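Local coordinates for pmbA-related protein (PDB 1VL4), which belongs to the PmbA/TldD (U62) family, may act as a metallopeptidase, and is a putative modulator of DNA gyrase, at residues V120-K125 with A202-D207; G383-F388 with I406-N411; L413-K418 with V437-L442. One frame throughout, in Å; residues are numbered along the deposited sequence.

Contact 1: residues V120-K125 with A202-D207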
ATOM      1  N   VAL A 120      -1.431 -26.731  10.625  1.00 14.07           N
ATOM      2  CA  VAL A 120      -0.684 -27.993  10.692  1.00 18.36           C
ATOM      3  C   VAL A 120       0.460 -27.964  11.679  1.00 16.77           C
ATOM      4  O   VAL A 120       0.677 -28.949  12.320  1.00 16.96           O
ATOM      5  CB  VAL A 120      -0.253 -28.434   9.281  1.00 18.00           C
ATOM      6  CG1 VAL A 120       0.571 -29.711   9.314  1.00 28.62           C
ATOM      7  CG2 VAL A 120      -1.523 -28.655   8.427  1.00 24.75           C
ATOM      8  N   GLY A 121       1.189 -26.863  11.810  1.00 16.73           N
ATOM      9  CA  GLY A 121       2.264 -26.778  12.794  1.00 16.67           C
ATOM     10  C   GLY A 121       3.648 -27.179  12.316  1.00 19.23           C
ATOM     11  O   GLY A 121       4.579 -27.201  13.086  1.00 21.44           O
ATOM     12  N   ARG A 122       3.814 -27.492  11.048  1.00 17.87           N
ATOM     13  CA  ARG A 122       5.117 -27.920  10.583  1.00 17.92           C
ATOM     14  C   ARG A 122       6.051 -26.774  10.152  1.00 17.33           C
ATOM     15  O   ARG A 122       7.250 -26.904  10.305  1.00 12.36           O
ATOM     16  CB  ARG A 122       4.964 -28.969   9.495  1.00 18.55           C
ATOM     17  CG  ARG A 122       4.272 -30.254  10.026  1.00 28.68           C
ATOM     18  CD  ARG A 122       4.350 -31.399   9.072  1.00 28.69           C
ATOM     19  NE  ARG A 122       5.732 -31.715   8.751  1.00 38.98           N
ATOM     20  CZ  ARG A 122       6.548 -32.430   9.524  1.00 50.64           C
ATOM     21  NH1 ARG A 122       6.134 -32.910  10.700  1.00 52.33           N
ATOM     22  NH2 ARG A 122       7.805 -32.662   9.124  1.00 47.02           N
ATOM     23  N   PHE A 123       5.525 -25.660   9.645  1.00 13.99           N
ATOM     24  CA  PHE A 123       6.420 -24.536   9.261  1.00 14.26           C
ATOM     25  C   PHE A 123       7.182 -24.042  10.500  1.00 13.82           C
ATOM     26  O   PHE A 123       8.371 -23.744  10.429  1.00 13.44           O
ATOM     27  CB  PHE A 123       5.634 -23.376   8.563  1.00 11.35           C
ATOM     28  CG  PHE A 123       5.489 -23.559   7.088  1.00 11.91           C
ATOM     29  CD1 PHE A 123       6.587 -23.372   6.253  1.00 11.72           C
ATOM     30  CD2 PHE A 123       4.260 -23.966   6.529  1.00 14.35           C
ATOM     31  CE1 PHE A 123       6.487 -23.581   4.887  1.00 14.12           C
ATOM     32  CE2 PHE A 123       4.150 -24.163   5.181  1.00 12.74           C
ATOM     33  CZ  PHE A 123       5.236 -23.973   4.341  1.00  6.12           C
ATOM     34  N   GLU A 124       6.476 -23.991  11.637  1.00 17.35           N
ATOM     35  CA  GLU A 124       7.003 -23.552  12.944  1.00 19.20           C
ATOM     36  C   GLU A 124       8.176 -24.345  13.455  1.00 16.97           C
ATOM     37  O   GLU A 124       8.986 -23.828  14.214  1.00 19.51           O
ATOM     38  CB  GLU A 124       5.933 -23.697  14.032  1.00 22.03           C
ATOM     39  CG  GLU A 124       5.023 -22.531  14.131  1.00 34.35           C
ATOM     40  CD  GLU A 124       3.817 -22.858  14.991  1.00 47.79           C
ATOM     41  OE1 GLU A 124       2.918 -23.589  14.509  1.00 42.62           O
ATOM     42  OE2 GLU A 124       3.794 -22.393  16.158  1.00 43.77           O
ATOM     43  N   LYS A 125       8.234 -25.609  13.075  1.00 17.94           N
ATOM     44  CA  LYS A 125       9.343 -26.491  13.444  1.00 18.71           C
ATOM     45  C   LYS A 125      10.645 -26.306  12.660  1.00 15.72           C
ATOM     46  O   LYS A 125      11.682 -26.774  13.099  1.00 15.23           O
ATOM     47  CB  LYS A 125       8.857 -27.941  13.314  1.00 18.92           C
ATOM     48  CG  LYS A 125       7.767 -28.227  14.391  1.00 28.86           C
ATOM     49  CD  LYS A 125       7.577 -29.717  14.659  1.00 39.22           C
ATOM     50  CE  LYS A 125       6.729 -30.401  13.573  1.00 43.90           C
ATOM     51  NZ  LYS A 125       5.329 -30.616  14.045  1.00 42.44           N
ATOM     52  N   ALA A 202       1.590 -23.447   0.164  1.00 14.59           N
ATOM     53  CA  ALA A 202       1.554 -24.689   0.895  1.00 16.33           C
ATOM     54  C   ALA A 202       1.121 -24.502   2.359  1.00 19.33           C
ATOM     55  O   ALA A 202       1.391 -23.483   3.001  1.00 14.70           O
ATOM     56  CB  ALA A 202       2.915 -25.329   0.859  1.00 21.38           C
ATOM     57  N   ARG A 203       0.499 -25.544   2.886  1.00 19.48           N
ATOM     58  CA  ARG A 203       0.142 -25.651   4.308  1.00 17.15           C
ATOM     59  C   ARG A 203       1.311 -26.247   5.105  1.00 15.33           C
ATOM     60  O   ARG A 203       1.473 -26.025   6.315  1.00 16.09           O
ATOM     61  CB  ARG A 203      -1.112 -26.533   4.408  1.00 17.48           C
ATOM     62  CG  ARG A 203      -1.715 -26.523   5.768  1.00 24.43           C
ATOM     63  CD  ARG A 203      -2.701 -25.465   6.001  1.00 20.17           C
ATOM     64  NE  ARG A 203      -3.798 -25.321   5.006  1.00 17.69           N
ATOM     65  CZ  ARG A 203      -4.547 -24.220   4.976  1.00 13.36           C
ATOM     66  NH1 ARG A 203      -4.374 -23.295   5.898  1.00 11.64           N
ATOM     67  NH2 ARG A 203      -5.495 -24.043   4.086  1.00 13.93           N
ATOM     68  N   THR A 204       2.151 -27.039   4.437  1.00 15.95           N
ATOM     69  CA  THR A 204       3.303 -27.626   5.102  1.00 17.10           C
ATOM     70  C   THR A 204       4.578 -27.445   4.230  1.00 14.79           C
ATOM     71  O   THR A 204       4.466 -27.328   3.021  1.00 14.79           O
ATOM     72  CB  THR A 204       3.037 -29.119   5.345  1.00 22.58           C
ATOM     73  OG1 THR A 204       4.059 -29.664   6.188  1.00 38.53           O
ATOM     74  CG2 THR A 204       3.065 -29.859   4.059  1.00 15.56           C
ATOM     75  N   PRO A 205       5.769 -27.431   4.849  1.00 12.78           N
ATOM     76  CA  PRO A 205       6.980 -27.242   4.071  1.00 15.97           C
ATOM     77  C   PRO A 205       7.211 -28.347   3.019  1.00 17.74           C
ATOM     78  O   PRO A 205       7.790 -28.100   1.962  1.00 15.30           O
ATOM     79  CB  PRO A 205       8.084 -27.256   5.119  1.00 15.70           C
ATOM     80  CG  PRO A 205       7.441 -27.241   6.398  1.00 16.15           C
ATOM     81  CD  PRO A 205       6.035 -27.476   6.300  1.00 10.63           C
ATOM     82  N   GLU A 206       6.687 -29.536   3.298  1.00 18.94           N
ATOM     83  CA  GLU A 206       6.870 -30.721   2.468  1.00 19.10           C
ATOM     84  C   GLU A 206       6.201 -30.524   1.170  1.00 21.56           C
ATOM     85  O   GLU A 206       6.551 -31.168   0.180  1.00 23.69           O
ATOM     86  CB  GLU A 206       6.215 -31.936   3.139  1.00 23.64           C
ATOM     87  CG  GLU A 206       7.033 -32.512   4.250  1.00 24.30           C
ATOM     88  CD  GLU A 206       7.066 -31.665   5.485  1.00 32.47           C
ATOM     89  OE1 GLU A 206       6.021 -31.060   5.870  1.00 26.92           O
ATOM     90  OE2 GLU A 206       8.155 -31.632   6.089  1.00 32.94           O
ATOM     91  N   ASP A 207       5.222 -29.633   1.135  1.00 18.78           N
ATOM     92  CA  ASP A 207       4.568 -29.391  -0.118  1.00 21.61           C
ATOM     93  C   ASP A 207       5.157 -28.305  -0.977  1.00 21.97           C
ATOM     94  O   ASP A 207       4.576 -27.968  -2.013  1.00 21.88           O
ATOM     95  CB  ASP A 207       3.123 -29.136   0.136  1.00 20.73           C
ATOM     96  CG  ASP A 207       2.412 -30.406   0.646  1.00 34.79           C
ATOM     97  OD1 ASP A 207       2.972 -31.583   0.547  1.00 35.64           O
ATOM     98  OD2 ASP A 207       1.316 -30.190   1.171  1.00 40.47           O
TER
HETATM   99  O   HOH W   1       8.839 -29.979   7.864  1.00 29.01           O
HETATM  100  O   HOH W   2       2.669 -26.118   8.641  1.00  7.71           O
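Arg122 and Glu206 meet in a side-on, two-nitrogen salt bridge, a clear example of paired charges joining two loops. One loop leads into helix 128-143; the other, which includes a 3-10 turn at 205-207, leads from strand 194-202, outermost within this chain in the long antiparallel sheet, toward helix 210-223. Arg122 NE donates to Glu206 OE1 at 3.0 Å, and Arg122 NH2 to Glu206 OE2 at 3.2 Å. Both oxygens lie close to the guanidinium plane, but the two flat groups are turned 60° apart, and the nitrogens therefore reach the carboxylate from above its plane. A bend at chi3 (58°) brings NE round to OE1. A water that donates to Glu206 OE2 also accepts a weak bond from Arg122 NH2. Thr204 OG1 gives a further bond to OE1, modelled so short that its detail is doubtful.

A second water links the two backbones, accepting from Phe123 N at 3.1 Å and donating to Arg203 O at 2.6 Å. Asp178 takes the amides of Val120 and Gly121, while the guanidinium of Arg203 turns to the carbonyls of Pro289 and His288. Its aliphatic part stays in the contact, with Arg203 CG 3.4 Å from Val120 CG2. Beside this polar network the Phe123 ring packs on proline, with Pro205 CD 3.8 Å from the ring centre and almost on its normal.

Contact 2: residues G383-F388 with I406-N411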
ATOM      1  N   GLY A 383     -16.465  -3.621 -15.617  1.00 16.69           N
ATOM      2  CA  GLY A 383     -15.997  -4.924 -16.104  1.00 15.61           C
ATOM      3  C   GLY A 383     -14.856  -4.825 -17.105  1.00 15.33           C
ATOM      4  O   GLY A 383     -14.216  -5.845 -17.451  1.00 14.35           O
ATOM      5  N   GLU A 384     -14.573  -3.606 -17.564  1.00 13.95           N
ATOM      6  CA  GLU A 384     -13.590  -3.405 -18.612  1.00 14.30           C
ATOM      7  C   GLU A 384     -12.188  -3.589 -18.083  1.00 14.97           C
ATOM      8  O   GLU A 384     -11.879  -3.207 -16.944  1.00 13.51           O
ATOM      9  CB  GLU A 384     -13.712  -2.011 -19.228  1.00 16.05           C
ATOM     10  CG  GLU A 384     -15.012  -1.742 -19.933  1.00 20.04           C
ATOM     11  CD  GLU A 384     -15.215  -2.640 -21.120  1.00 29.14           C
ATOM     12  OE1 GLU A 384     -14.281  -2.780 -21.947  1.00 32.72           O
ATOM     13  OE2 GLU A 384     -16.320  -3.195 -21.222  1.00 28.22           O
ATOM     14  N   PHE A 385     -11.354  -4.220 -18.920  1.00 14.30           N
ATOM     15  CA  PHE A 385      -9.947  -4.398 -18.643  1.00 13.28           C
ATOM     16  C   PHE A 385      -9.174  -4.136 -19.917  1.00 13.07           C
ATOM     17  O   PHE A 385      -9.711  -4.290 -21.016  1.00 12.86           O
ATOM     18  CB  PHE A 385      -9.619  -5.797 -18.039  1.00 14.44           C
ATOM     19  CG  PHE A 385      -9.845  -6.980 -19.003  1.00 15.42           C
ATOM     20  CD1 PHE A 385      -8.857  -7.370 -19.913  1.00  9.70           C
ATOM     21  CD2 PHE A 385     -11.038  -7.690 -18.980  1.00 11.08           C
ATOM     22  CE1 PHE A 385      -9.060  -8.424 -20.776  1.00  9.53           C
ATOM     23  CE2 PHE A 385     -11.245  -8.750 -19.852  1.00 12.74           C
ATOM     24  CZ  PHE A 385     -10.264  -9.111 -20.748  1.00 15.78           C
ATOM     25  N   SER A 386      -7.934  -3.700 -19.727  1.00 15.54           N
ATOM     26  CA  SER A 386      -6.923  -3.514 -20.770  1.00 15.48           C
ATOM     27  C   SER A 386      -5.555  -3.727 -20.107  1.00 15.36           C
ATOM     28  O   SER A 386      -5.117  -2.945 -19.261  1.00 16.37           O
ATOM     29  CB  SER A 386      -6.976  -2.120 -21.354  1.00 17.67           C
ATOM     30  OG  SER A 386      -5.942  -1.982 -22.304  1.00 21.03           O
ATOM     31  N   LEU A 387      -4.895  -4.808 -20.464  1.00 15.29           N
ATOM     32  CA  LEU A 387      -3.840  -5.368 -19.642  1.00 13.72           C
ATOM     33  C   LEU A 387      -2.705  -5.822 -20.521  1.00 14.06           C
ATOM     34  O   LEU A 387      -2.927  -6.476 -21.559  1.00 16.40           O
ATOM     35  CB  LEU A 387      -4.370  -6.579 -18.851  1.00 11.92           C
ATOM     36  CG  LEU A 387      -5.445  -6.334 -17.789  1.00 16.94           C
ATOM     37  CD1 LEU A 387      -6.022  -7.655 -17.334  1.00 17.42           C
ATOM     38  CD2 LEU A 387      -4.912  -5.524 -16.592  1.00 22.40           C
ATOM     39  N   PHE A 388      -1.490  -5.491 -20.113  1.00 15.71           N
ATOM     40  CA  PHE A 388      -0.313  -6.079 -20.710  1.00 18.10           C
ATOM     41  C   PHE A 388      -0.314  -7.561 -20.397  1.00 16.73           C
ATOM     42  O   PHE A 388      -0.818  -7.986 -19.362  1.00 18.70           O
ATOM     43  CB  PHE A 388       0.961  -5.458 -20.164  1.00 21.22           C
ATOM     44  CG  PHE A 388       1.121  -4.012 -20.488  1.00 26.82           C
ATOM     45  CD1 PHE A 388       0.550  -3.038 -19.683  1.00 37.38           C
ATOM     46  CD2 PHE A 388       1.869  -3.619 -21.570  1.00 32.03           C
ATOM     47  CE1 PHE A 388       0.711  -1.698 -19.973  1.00 32.05           C
ATOM     48  CE2 PHE A 388       2.040  -2.285 -21.850  1.00 35.07           C
ATOM     49  CZ  PHE A 388       1.457  -1.328 -21.049  1.00 30.51           C
ATOM     50  N   ILE A 406       2.289  -7.662 -26.107  1.00 22.81           N
ATOM     51  CA  ILE A 406       0.868  -7.697 -26.385  1.00 23.62           C
ATOM     52  C   ILE A 406       0.028  -7.180 -25.227  1.00 22.31           C
ATOM     53  O   ILE A 406       0.409  -7.268 -24.066  1.00 19.84           O
ATOM     54  CB  ILE A 406       0.382  -9.096 -26.824  1.00 23.81           C
ATOM     55  CG1 ILE A 406       0.826 -10.170 -25.836  1.00 24.94           C
ATOM     56  CG2 ILE A 406       0.870  -9.370 -28.243  1.00 24.65           C
ATOM     57  CD1 ILE A 406      -0.050 -11.403 -25.881  1.00 30.63           C
ATOM     58  N   THR A 407      -1.097  -6.599 -25.604  1.00 22.78           N
ATOM     59  CA  THR A 407      -2.116  -6.179 -24.690  1.00 23.67           C
ATOM     60  C   THR A 407      -3.389  -6.962 -25.004  1.00 22.18           C
ATOM     61  O   THR A 407      -3.742  -7.175 -26.163  1.00 21.19           O
ATOM     62  CB  THR A 407      -2.375  -4.656 -24.838  1.00 25.44           C
ATOM     63  OG1 THR A 407      -1.246  -3.941 -24.329  1.00 27.26           O
ATOM     64  CG2 THR A 407      -3.632  -4.216 -24.066  1.00 29.23           C
ATOM     65  N   ILE A 408      -4.074  -7.388 -23.955  1.00 20.86           N
ATOM     66  CA  ILE A 408      -5.398  -7.913 -24.117  1.00 20.75           C
ATOM     67  C   ILE A 408      -6.369  -6.958 -23.499  1.00 20.66           C
ATOM     68  O   ILE A 408      -6.059  -6.293 -22.492  1.00 20.72           O
ATOM     69  CB  ILE A 408      -5.567  -9.320 -23.489  1.00 21.68           C
ATOM     70  CG1 ILE A 408      -5.179  -9.322 -22.016  1.00 21.00           C
ATOM     71  CG2 ILE A 408      -4.745 -10.361 -24.274  1.00 24.23           C
ATOM     72  CD1 ILE A 408      -5.570 -10.584 -21.334  1.00 28.43           C
ATOM     73  N   SER A 409      -7.552  -6.903 -24.098  1.00 19.90           N
ATOM     74  CA  SER A 409      -8.630  -6.086 -23.590  1.00 19.52           C
ATOM     75  C   SER A 409      -9.986  -6.744 -23.824  1.00 18.96           C
ATOM     76  O   SER A 409     -10.147  -7.583 -24.693  1.00 18.92           O
ATOM     77  CB  SER A 409      -8.592  -4.727 -24.261  1.00 18.66           C
ATOM     78  OG  SER A 409      -8.936  -4.875 -25.613  1.00 22.40           O
ATOM     79  N   GLY A 410     -10.950  -6.355 -23.004  1.00 16.80           N
ATOM     80  CA  GLY A 410     -12.303  -6.797 -23.147  1.00 14.67           C
ATOM     81  C   GLY A 410     -13.073  -6.394 -21.923  1.00 16.47           C
ATOM     82  O   GLY A 410     -12.660  -5.486 -21.183  1.00 15.97           O
ATOM     83  N   ASN A 411     -14.213  -7.049 -21.751  1.00 15.36           N
ATOM     84  CA  ASN A 411     -15.006  -6.971 -20.539  1.00 15.62           C
ATOM     85  C   ASN A 411     -15.004  -8.351 -19.914  1.00 14.72           C
ATOM     86  O   ASN A 411     -15.308  -9.327 -20.599  1.00 14.82           O
ATOM     87  CB  ASN A 411     -16.442  -6.575 -20.856  1.00 16.13           C
ATOM     88  CG  ASN A 411     -17.240  -6.233 -19.606  1.00 21.24           C
ATOM     89  OD1 ASN A 411     -17.642  -7.116 -18.822  1.00 20.23           O
ATOM     90  ND2 ASN A 411     -17.484  -4.942 -19.412  1.00 14.86           N
TER
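Phe385 lays one face of its ring over Gly410, its hydrogen-bonded partner in an antiparallel strand pair within the mixed sheet of the C-terminal domain. The pair shows how an aromatic side chain can cover a cross-strand glycine. Phe385 CG stands between the backbone N and the carbonyl carbon (chi1 67°), which starts the ring on its way across to the neighbouring strand. Gly410 CA lies over the face in a CH-pi contact, 4.2 Å from the Phe385 ring centre, and Gly410 N sits above the same ring, offset toward the rim. At the ring's edge is the carbonyl O of Ile408, whose side chain contributes CD1 at 4.1 Å from Phe385 CE1. An alanine in place of Phe385 would probably leave Gly410 without its aromatic cover and open a gap beside Ile408 CD1.

Beneath this packing, Phe385 and Gly410 exchange two backbone hydrogen bonds, as do Leu387 and Ile408. On the face that carries Ser386 and Ser409, the Phe388 ring and Thr407 cross obliquely, with Thr407 OG1 over the ring and 4.2 Å from Phe388 CD2.

At the far end, where Gly383 and Glu384 fit a G1 beta bulge toward another part of the chain, Glu384 pairs with Asn411, the N-cap of the following helix. Asn411 CG is anti to the backbone N (chi1 -169°); its OD1 caps Leu413 N, while ND2 also reaches Ser382 O. The Glu384 and Asn411 side chains cross at about a right angle. Their bond is short and nearly straight: Asn411 ND2, with the acceptor in its amide plane, meets Glu384 OE2 at 2.8 Å from above the carboxylate plane.

Contact 3: residues L413-K418 with V437-L442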
ATOM      1  N   LEU A 413     -17.103  -9.846 -18.051  1.00 10.98           N
ATOM      2  CA  LEU A 413     -18.361 -10.581 -18.146  1.00 14.39           C
ATOM      3  C   LEU A 413     -18.509 -11.250 -19.502  1.00 15.09           C
ATOM      4  O   LEU A 413     -18.934 -12.394 -19.564  1.00 19.66           O
ATOM      5  CB  LEU A 413     -19.577  -9.710 -17.834  1.00 14.92           C
ATOM      6  CG  LEU A 413     -19.609  -9.140 -16.395  1.00 15.58           C
ATOM      7  CD1 LEU A 413     -20.933  -8.393 -16.106  1.00 20.81           C
ATOM      8  CD2 LEU A 413     -19.335 -10.223 -15.362  1.00 25.35           C
ATOM      9  N   ASP A 414     -18.115 -10.564 -20.563  1.00 15.55           N
ATOM     10  CA  ASP A 414     -18.095 -11.151 -21.903  1.00 16.34           C
ATOM     11  C   ASP A 414     -17.096 -12.297 -21.986  1.00 13.53           C
ATOM     12  O   ASP A 414     -17.349 -13.282 -22.622  1.00 12.38           O
ATOM     13  CB  ASP A 414     -17.713 -10.106 -22.951  1.00 20.34           C
ATOM     14  CG  ASP A 414     -18.819  -9.094 -23.203  1.00 27.71           C
ATOM     15  OD1 ASP A 414     -20.007  -9.504 -23.269  1.00 41.02           O
ATOM     16  OD2 ASP A 414     -18.493  -7.893 -23.353  1.00 33.45           O
ATOM     17  N   LEU A 415     -15.944 -12.140 -21.367  1.00 12.77           N
ATOM     18  CA  LEU A 415     -14.996 -13.240 -21.218  1.00 12.84           C
ATOM     19  C   LEU A 415     -15.664 -14.497 -20.644  1.00 13.22           C
ATOM     20  O   LEU A 415     -15.515 -15.585 -21.209  1.00 12.53           O
ATOM     21  CB  LEU A 415     -13.846 -12.817 -20.304  1.00 13.00           C
ATOM     22  CG  LEU A 415     -12.646 -13.765 -20.297  1.00 18.40           C
ATOM     23  CD1 LEU A 415     -11.350 -12.992 -20.176  1.00 25.55           C
ATOM     24  CD2 LEU A 415     -12.768 -14.810 -19.196  1.00 23.53           C
ATOM     25  N   LEU A 416     -16.398 -14.328 -19.533  1.00  9.22           N
ATOM     26  CA  LEU A 416     -17.120 -15.409 -18.896  1.00 11.02           C
ATOM     27  C   LEU A 416     -18.088 -16.045 -19.859  1.00 11.35           C
ATOM     28  O   LEU A 416     -18.244 -17.273 -19.838  1.00  9.09           O
ATOM     29  CB  LEU A 416     -17.886 -14.958 -17.630  1.00 10.99           C
ATOM     30  CG  LEU A 416     -17.038 -14.530 -16.424  1.00 12.72           C
ATOM     31  CD1 LEU A 416     -17.901 -13.981 -15.265  1.00 19.87           C
ATOM     32  CD2 LEU A 416     -16.121 -15.656 -15.959  1.00 10.41           C
ATOM     33  N   ARG A 417     -18.740 -15.214 -20.695  1.00 13.76           N
ATOM     34  CA  ARG A 417     -19.670 -15.726 -21.706  1.00 13.70           C
ATOM     35  C   ARG A 417     -18.980 -16.573 -22.753  1.00 11.08           C
ATOM     36  O   ARG A 417     -19.580 -17.493 -23.273  1.00 10.95           O
ATOM     37  CB  ARG A 417     -20.416 -14.602 -22.465  1.00 17.08           C
ATOM     38  CG  ARG A 417     -21.414 -13.798 -21.663  1.00 22.02           C
ATOM     39  CD  ARG A 417     -22.667 -14.591 -21.378  1.00 32.96           C
ATOM     40  NE  ARG A 417     -23.525 -14.699 -22.557  1.00 38.94           N
ATOM     41  CZ  ARG A 417     -24.473 -15.617 -22.726  1.00 38.72           C
ATOM     42  NH1 ARG A 417     -25.193 -15.600 -23.833  1.00 42.95           N
ATOM     43  NH2 ARG A 417     -24.686 -16.569 -21.813  1.00 45.19           N
ATOM     44  N   LYS A 418     -17.741 -16.228 -23.086  1.00  9.43           N
ATOM     45  CA  LYS A 418     -16.988 -16.869 -24.162  1.00  8.50           C
ATOM     46  C   LYS A 418     -16.057 -17.971 -23.686  1.00  8.66           C
ATOM     47  O   LYS A 418     -15.294 -18.518 -24.461  1.00  9.81           O
ATOM     48  CB  LYS A 418     -16.191 -15.808 -24.905  1.00  9.72           C
ATOM     49  CG  LYS A 418     -17.120 -14.834 -25.652  1.00 15.00           C
ATOM     50  CD  LYS A 418     -16.374 -13.870 -26.564  1.00 22.30           C
ATOM     51  CE  LYS A 418     -15.533 -12.843 -25.802  1.00 26.26           C
ATOM     52  NZ  LYS A 418     -14.924 -11.870 -26.785  1.00 29.74           N
ATOM     53  N   VAL A 437      -8.502 -22.047 -19.158  1.00 10.19           N
ATOM     54  CA  VAL A 437      -9.725 -22.015 -19.967  1.00 10.93           C
ATOM     55  C   VAL A 437      -9.430 -21.616 -21.397  1.00 10.98           C
ATOM     56  O   VAL A 437      -8.409 -20.926 -21.701  1.00 11.88           O
ATOM     57  CB  VAL A 437     -10.779 -21.008 -19.409  1.00 12.27           C
ATOM     58  CG1 VAL A 437     -11.195 -21.403 -18.007  1.00 10.62           C
ATOM     59  CG2 VAL A 437     -10.247 -19.535 -19.457  1.00 10.42           C
ATOM     60  N   LEU A 438     -10.313 -22.079 -22.285  1.00 10.00           N
ATOM     61  CA  LEU A 438     -10.389 -21.635 -23.657  1.00 10.18           C
ATOM     62  C   LEU A 438     -11.525 -20.613 -23.853  1.00  9.80           C
ATOM     63  O   LEU A 438     -12.708 -20.901 -23.602  1.00  9.47           O
ATOM     64  CB  LEU A 438     -10.582 -22.822 -24.603  1.00  8.94           C
ATOM     65  CG  LEU A 438     -10.740 -22.411 -26.058  1.00 17.04           C
ATOM     66  CD1 LEU A 438      -9.523 -21.593 -26.562  1.00 15.20           C
ATOM     67  CD2 LEU A 438     -10.976 -23.664 -26.888  1.00 21.54           C
ATOM     68  N   VAL A 439     -11.116 -19.415 -24.274  1.00 11.08           N
ATOM     69  CA  VAL A 439     -12.012 -18.286 -24.518  1.00 11.28           C
ATOM     70  C   VAL A 439     -12.162 -18.184 -26.060  1.00 13.05           C
ATOM     71  O   VAL A 439     -11.158 -18.102 -26.815  1.00 11.87           O
ATOM     72  CB  VAL A 439     -11.449 -16.954 -23.892  1.00 11.32           C
ATOM     73  CG1 VAL A 439     -12.421 -15.781 -24.065  1.00  7.98           C
ATOM     74  CG2 VAL A 439     -11.105 -17.107 -22.451  1.00  9.82           C
ATOM     75  N   GLU A 440     -13.413 -18.222 -26.518  1.00 14.79           N
ATOM     76  CA  GLU A 440     -13.729 -18.229 -27.948  1.00 15.68           C
ATOM     77  C   GLU A 440     -12.935 -17.222 -28.779  1.00 18.13           C
ATOM     78  O   GLU A 440     -12.385 -17.543 -29.881  1.00 18.65           O
ATOM     79  CB  GLU A 440     -15.216 -17.963 -28.136  1.00 16.30           C
ATOM     80  CG  GLU A 440     -15.706 -18.011 -29.591  1.00 29.01           C
ATOM     81  CD  GLU A 440     -15.971 -19.415 -30.130  1.00 35.91           C
ATOM     82  OE1 GLU A 440     -15.365 -20.391 -29.624  1.00 44.62           O
ATOM     83  OE2 GLU A 440     -16.788 -19.521 -31.077  1.00 42.55           O
ATOM     84  N   VAL A 441     -12.962 -15.982 -28.319  1.00 16.86           N
ATOM     85  CA  VAL A 441     -12.195 -14.944 -28.961  1.00 15.64           C
ATOM     86  C   VAL A 441     -11.980 -13.792 -27.985  1.00 15.07           C
ATOM     87  O   VAL A 441     -12.848 -13.488 -27.183  1.00 14.89           O
ATOM     88  CB  VAL A 441     -12.862 -14.490 -30.319  1.00 18.22           C
ATOM     89  CG1 VAL A 441     -14.205 -13.819 -30.108  1.00 23.36           C
ATOM     90  CG2 VAL A 441     -11.969 -13.572 -31.088  1.00 18.48           C
ATOM     91  N   LEU A 442     -10.820 -13.152 -28.062  1.00 13.07           N
ATOM     92  CA  LEU A 442     -10.549 -11.966 -27.265  1.00 14.17           C
ATOM     93  C   LEU A 442      -9.792 -10.948 -28.106  1.00 12.28           C
ATOM     94  O   LEU A 442      -9.097 -11.316 -29.045  1.00  8.51           O
ATOM     95  CB  LEU A 442      -9.707 -12.379 -26.069  1.00 15.57           C
ATOM     96  CG  LEU A 442      -9.921 -11.724 -24.724  1.00 23.25           C
ATOM     97  CD1 LEU A 442     -11.371 -11.858 -24.211  1.00 21.45           C
ATOM     98  CD2 LEU A 442      -8.889 -12.367 -23.756  1.00 21.41           C
TER
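Lys418 carries this contact at both ends of the residue, its backbone and its side chain each gripping the corner where strand 437-444 turns at Glu440. The residue follows helix 412-417 directly, so a helix end is fastened to a bend in the sheet, a compact case of one residue acting as acceptor through its backbone and as donor through its side chain.

The tight part is mainly polar. Glu440 N donates to Lys418 O at 2.8 Å in a nearly straight bond, and Val439 CA adds a CH...O contact to the same Lys418 oxygen at 3.3 Å. Lys418 CB rests on Val439 CG1 at 3.9 Å. From there the side chain bends at chi3 (-69°), bringing CE close to the carbonyl O of Val441, and Lys418 NZ donates to Val441 O at 2.7 Å from above the carbonyl plane.

Packing is looser between the apolar groups. Leu415 CD1 touches Leu442 CD1 at 4.2 Å, and Leu415 CG faces Val439 CG2 at 4.3 Å, a buried side to which Leu247 of helix 241-247 also contributes. The solvent side lies at Glu440: of its side chain it is CB that approaches Lys418, and the carboxylate leads away.

Within the two segments, then, the ammonium group is met by a neutral carbonyl and not by an acid; its charge probably polarises Val441 O.

How the contacts relate
Read from the N terminus, the three contacts come in series, none nested in or crossing another. Contact 1 closes a long loop of 76 residues, largely strand, and joins the approach to helix 128-143 to the exit of the long antiparallel sheet. Contact 2 closes a shorter excursion containing strand 398-404, and contact 3 follows at once, closing a loop that runs through strand 419-422 and then strands 427-428 and 432-434 of another sheet before returning in 437-444. Strands 406-411 and 437-444 are neighbours in one sheet, and contacts 2 and 3 touch where Phe385 CZ packs on Leu415 CD1. Contact 1 stands apart, across the chain's centre, its centre about 38 Å from that of contact 2.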